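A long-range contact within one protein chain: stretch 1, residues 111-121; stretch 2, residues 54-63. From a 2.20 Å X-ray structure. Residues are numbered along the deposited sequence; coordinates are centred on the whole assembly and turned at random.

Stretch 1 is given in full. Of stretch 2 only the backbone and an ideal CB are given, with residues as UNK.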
# COMPACT_ATOMS: atom_id res chain seq x y z
N ARG A 111 38.12 -19.26 5.89
CA ARG A 111 36.75 -19.77 5.90
C ARG A 111 35.68 -18.67 6.02
O ARG A 111 34.67 -18.72 5.33
CB ARG A 111 36.50 -20.84 6.98
CG ARG A 111 37.48 -22.01 6.99
CD ARG A 111 36.99 -23.20 7.87
NE ARG A 111 37.10 -22.97 9.31
CZ ARG A 111 38.17 -23.28 10.06
NH1 ARG A 111 38.15 -23.03 11.37
NH2 ARG A 111 39.25 -23.83 9.52
N GLU A 112 35.88 -17.71 6.92
CA GLU A 112 34.93 -16.63 7.12
C GLU A 112 34.80 -15.76 5.85
O GLU A 112 33.71 -15.46 5.42
CB GLU A 112 35.29 -15.77 8.36
CG GLU A 112 34.46 -14.47 8.56
CD GLU A 112 33.01 -14.72 8.94
OE1 GLU A 112 32.20 -13.77 8.99
OE2 GLU A 112 32.67 -15.88 9.19
N ILE A 113 35.92 -15.41 5.25
CA ILE A 113 35.92 -14.68 3.98
C ILE A 113 35.20 -15.45 2.87
O ILE A 113 34.37 -14.87 2.17
CB ILE A 113 37.33 -14.31 3.53
CG1 ILE A 113 37.98 -13.41 4.58
CG2 ILE A 113 37.31 -13.66 2.10
CD1 ILE A 113 39.51 -13.24 4.40
N GLU A 114 35.50 -16.74 2.72
CA GLU A 114 34.81 -17.55 1.73
C GLU A 114 33.30 -17.59 1.99
O GLU A 114 32.50 -17.56 1.05
CB GLU A 114 35.39 -18.96 1.69
CG GLU A 114 34.88 -19.85 0.56
CD GLU A 114 35.58 -21.21 0.53
OE1 GLU A 114 36.82 -21.24 0.73
OE2 GLU A 114 34.89 -22.23 0.30
N ASN A 115 32.91 -17.66 3.27
CA ASN A 115 31.49 -17.66 3.64
C ASN A 115 30.78 -16.36 3.27
O ASN A 115 29.63 -16.38 2.79
CB ASN A 115 31.30 -17.95 5.14
CG ASN A 115 31.32 -19.43 5.45
OD1 ASN A 115 31.05 -20.27 4.58
ND2 ASN A 115 31.63 -19.77 6.71
N LEU A 116 31.45 -15.24 3.54
CA LEU A 116 30.89 -13.93 3.24
C LEU A 116 30.73 -13.77 1.73
O LEU A 116 29.68 -13.36 1.25
CB LEU A 116 31.76 -12.81 3.82
CG LEU A 116 31.88 -12.68 5.35
CD1 LEU A 116 33.15 -11.94 5.78
CD2 LEU A 116 30.62 -12.05 5.96
N GLN A 117 31.79 -14.11 0.98
CA GLN A 117 31.75 -14.08 -0.47
C GLN A 117 30.61 -14.94 -1.03
O GLN A 117 29.95 -14.51 -1.98
CB GLN A 117 33.11 -14.45 -1.07
CG GLN A 117 33.94 -13.21 -1.27
CD GLN A 117 35.42 -13.46 -1.35
OE1 GLN A 117 35.87 -14.60 -1.40
NE2 GLN A 117 36.20 -12.37 -1.39
N ASN A 118 30.36 -16.10 -0.43
CA ASN A 118 29.21 -16.92 -0.82
C ASN A 118 27.87 -16.22 -0.59
O ASN A 118 26.98 -16.33 -1.43
CB ASN A 118 29.21 -18.31 -0.16
CG ASN A 118 30.22 -19.26 -0.80
OD1 ASN A 118 30.73 -19.00 -1.89
ND2 ASN A 118 30.53 -20.37 -0.11
N GLU A 119 27.73 -15.50 0.52
CA GLU A 119 26.49 -14.79 0.83
C GLU A 119 26.31 -13.64 -0.18
O GLU A 119 25.22 -13.44 -0.70
CB GLU A 119 26.53 -14.26 2.26
CG GLU A 119 25.19 -13.92 2.89
CD GLU A 119 25.30 -13.59 4.39
OE1 GLU A 119 24.37 -12.93 4.92
OE2 GLU A 119 26.29 -14.00 5.05
N ILE A 120 27.40 -12.93 -0.47
CA ILE A 120 27.40 -11.86 -1.45
C ILE A 120 26.88 -12.37 -2.80
O ILE A 120 25.94 -11.80 -3.37
CB ILE A 120 28.81 -11.26 -1.61
CG1 ILE A 120 29.18 -10.41 -0.40
CG2 ILE A 120 28.94 -10.41 -2.91
CD1 ILE A 120 30.69 -10.17 -0.28
N LYS A 121 27.46 -13.47 -3.27
CA LYS A 121 27.06 -14.11 -4.52
C LYS A 121 25.56 -14.46 -4.56
O LYS A 121 24.90 -14.24 -5.59
CB LYS A 121 27.90 -15.36 -4.72
CG LYS A 121 28.21 -15.75 -6.15
CD LYS A 121 29.54 -16.54 -6.21
CE LYS A 121 29.85 -17.08 -7.61
NZ LYS A 121 29.18 -18.39 -7.93
N UNK A 54 23.10 -4.46 1.59
CA UNK A 54 23.58 -5.62 2.34
C UNK A 54 24.87 -6.18 1.78
O UNK A 54 25.73 -6.61 2.53
CB UNK A 54 22.51 -6.72 2.35
N UNK A 55 25.02 -6.16 0.45
CA UNK A 55 26.28 -6.59 -0.15
C UNK A 55 27.44 -5.64 0.22
O UNK A 55 28.58 -6.07 0.42
CB UNK A 55 26.13 -6.67 -1.67
N UNK A 56 27.15 -4.35 0.34
CA UNK A 56 28.16 -3.40 0.75
C UNK A 56 28.69 -3.65 2.17
O UNK A 56 29.90 -3.63 2.40
CB UNK A 56 27.59 -1.98 0.65
N UNK A 57 27.77 -3.89 3.11
CA UNK A 57 28.14 -4.19 4.49
C UNK A 57 28.97 -5.45 4.55
O UNK A 57 29.97 -5.52 5.26
CB UNK A 57 26.90 -4.33 5.37
N UNK A 58 28.58 -6.45 3.76
CA UNK A 58 29.31 -7.71 3.73
C UNK A 58 30.70 -7.55 3.13
O UNK A 58 31.65 -8.20 3.56
CB UNK A 58 28.52 -8.76 2.94
N UNK A 59 30.82 -6.70 2.12
CA UNK A 59 32.09 -6.48 1.46
C UNK A 59 33.06 -5.77 2.40
O UNK A 59 34.27 -5.99 2.30
CB UNK A 59 31.89 -5.67 0.18
N UNK A 60 32.52 -4.93 3.28
CA UNK A 60 33.29 -4.30 4.36
C UNK A 60 33.83 -5.35 5.34
O UNK A 60 34.99 -5.27 5.74
CB UNK A 60 32.42 -3.28 5.11
N UNK A 61 33.02 -6.34 5.69
CA UNK A 61 33.47 -7.46 6.52
C UNK A 61 34.54 -8.28 5.85
O UNK A 61 35.53 -8.63 6.48
CB UNK A 61 32.29 -8.36 6.88
N UNK A 62 34.34 -8.62 4.58
CA UNK A 62 35.39 -9.28 3.79
C UNK A 62 36.73 -8.54 3.93
O UNK A 62 37.77 -9.15 4.13
CB UNK A 62 34.98 -9.35 2.32
N UNK A 63 36.68 -7.21 3.87
CA UNK A 63 37.88 -6.39 3.88
C UNK A 63 38.52 -6.34 5.26
O UNK A 63 39.76 -6.34 5.38
CB UNK A 63 37.55 -4.97 3.40

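Two antiparallel helices meet here, their N-to-C directions 163° apart and their axes 9.4 Å apart at closest approach, so stretch 2 needs residues that favour helix throughout and apolar ones where Ile-113, Leu-116 and Ile-120 come across.

Position 54 has nothing of stretch 1 within 5.5 Å of its ideal CB. Almost any helix former would serve; the deposited residue is Glu-54, which makes no contact here.

At 55, CB points sideways, 4.8 Å from Ile-120 CG2, and the two CA atoms are 5.5 Å apart. That closeness suits a slender stem, either a modest aliphatic or a long chain that can run past. Lys-55 takes the second course: its CG lies 4.2 Å from Ile-120 O, and its CE 4.4 Å from Ile-120 CG2, so methylenes do the packing while NZ is hydrogen-bonded to a residue just beyond one of the stretches.

Positions 56 and 57, pointing away and out of reach, place no demand from this contact; they hold Leu-56 and Ala-57.

Position 58 points toward stretch 1, its CB 3.8 Å from Ile-120 CG1 and 4.9 Å from Leu-116 CD2. An apolar residue is called for, with Leu, Ile or Met all plausible. Leu-58 (m, t) brings CD2 to 3.7 Å from Leu-116 CD2, and the same methyl lies 4.0 Å from Glu-119 OE2, at the edge of the apolar patch.

At 59, CB points away, yet Ile-120 CD1 is 4.7 Å from it. A long, flexible chain with a polar end can cover that methyl and still reach solvent. Lys-59 does so, its CG 3.8 Å from Ile-120 CD1. Position 60 is out of reach and carries Leu-60.

Position 61 points toward stretch 1, with Leu-116 CD1 3.8 Å from its CB and the carboxylate of Glu-112 beyond. An aliphatic stem would suit, with a polar or basic end equally reasonable. In Gln-61 the CB meets that leucine methyl, while NE2 stays 4.2 Å from Glu-112 OE1, near but not hydrogen-bonded.

Position 62 is the tightest, the CA of 62 lying 5.4 Å from Ile-113 CA. Its CB points sideways into a hollow formed by Ile-113, Leu-116, Gln-117 and Ile-120, which favours a compact apolar residue: Val, Ile or perhaps Ala. Val-62 (t) is the knob: CG2 sits 3.5 Å from Leu-116 CB and 4.0 Å from Ile-120 CD1, while CG1 is 4.0 Å from Ile-113 CG2. Ile-120 answers as a knob among 55, 58, 59 and 62.

Position 63 points away, free for small or polar choices; it is Ser-63.

Stretch 2, residues 54-63: EKLALKLQVS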
# COMPACT_ATOMS: atom_id res chain seq x y z
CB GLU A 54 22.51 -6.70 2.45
CG GLU A 54 21.35 -6.23 3.26
CD GLU A 54 20.07 -6.99 2.98
OE1 GLU A 54 20.07 -7.99 2.22
OE2 GLU A 54 19.04 -6.56 3.54
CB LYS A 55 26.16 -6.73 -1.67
CG LYS A 55 25.29 -7.87 -2.17
CD LYS A 55 24.86 -7.59 -3.66
CE LYS A 55 26.08 -7.58 -4.62
NZ LYS A 55 25.76 -7.11 -5.98
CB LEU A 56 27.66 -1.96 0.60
CG LEU A 56 27.87 -1.29 -0.76
CD1 LEU A 56 26.88 -0.13 -1.01
CD2 LEU A 56 29.33 -0.80 -0.88
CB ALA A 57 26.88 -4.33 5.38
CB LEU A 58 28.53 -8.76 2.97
CG LEU A 58 27.27 -9.33 3.61
CD1 LEU A 58 26.52 -10.11 2.55
CD2 LEU A 58 27.61 -10.24 4.80
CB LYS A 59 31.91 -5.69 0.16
CG LYS A 59 31.41 -6.55 -1.00
CD LYS A 59 31.00 -5.69 -2.19
CE LYS A 59 30.32 -6.54 -3.25
NZ LYS A 59 30.29 -5.78 -4.52
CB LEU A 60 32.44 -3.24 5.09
CG LEU A 60 33.01 -2.42 6.26
CD1 LEU A 60 34.38 -1.77 5.96
CD2 LEU A 60 31.99 -1.35 6.69
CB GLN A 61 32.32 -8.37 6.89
CG GLN A 61 31.31 -7.78 7.83
CD GLN A 61 30.38 -8.83 8.37
OE1 GLN A 61 29.19 -8.85 8.06
NE2 GLN A 61 30.93 -9.73 9.19
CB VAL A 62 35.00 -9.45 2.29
CG1 VAL A 62 36.21 -9.86 1.43
CG2 VAL A 62 33.83 -10.47 2.14
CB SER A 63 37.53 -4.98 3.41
OG SER A 63 38.71 -4.21 3.29
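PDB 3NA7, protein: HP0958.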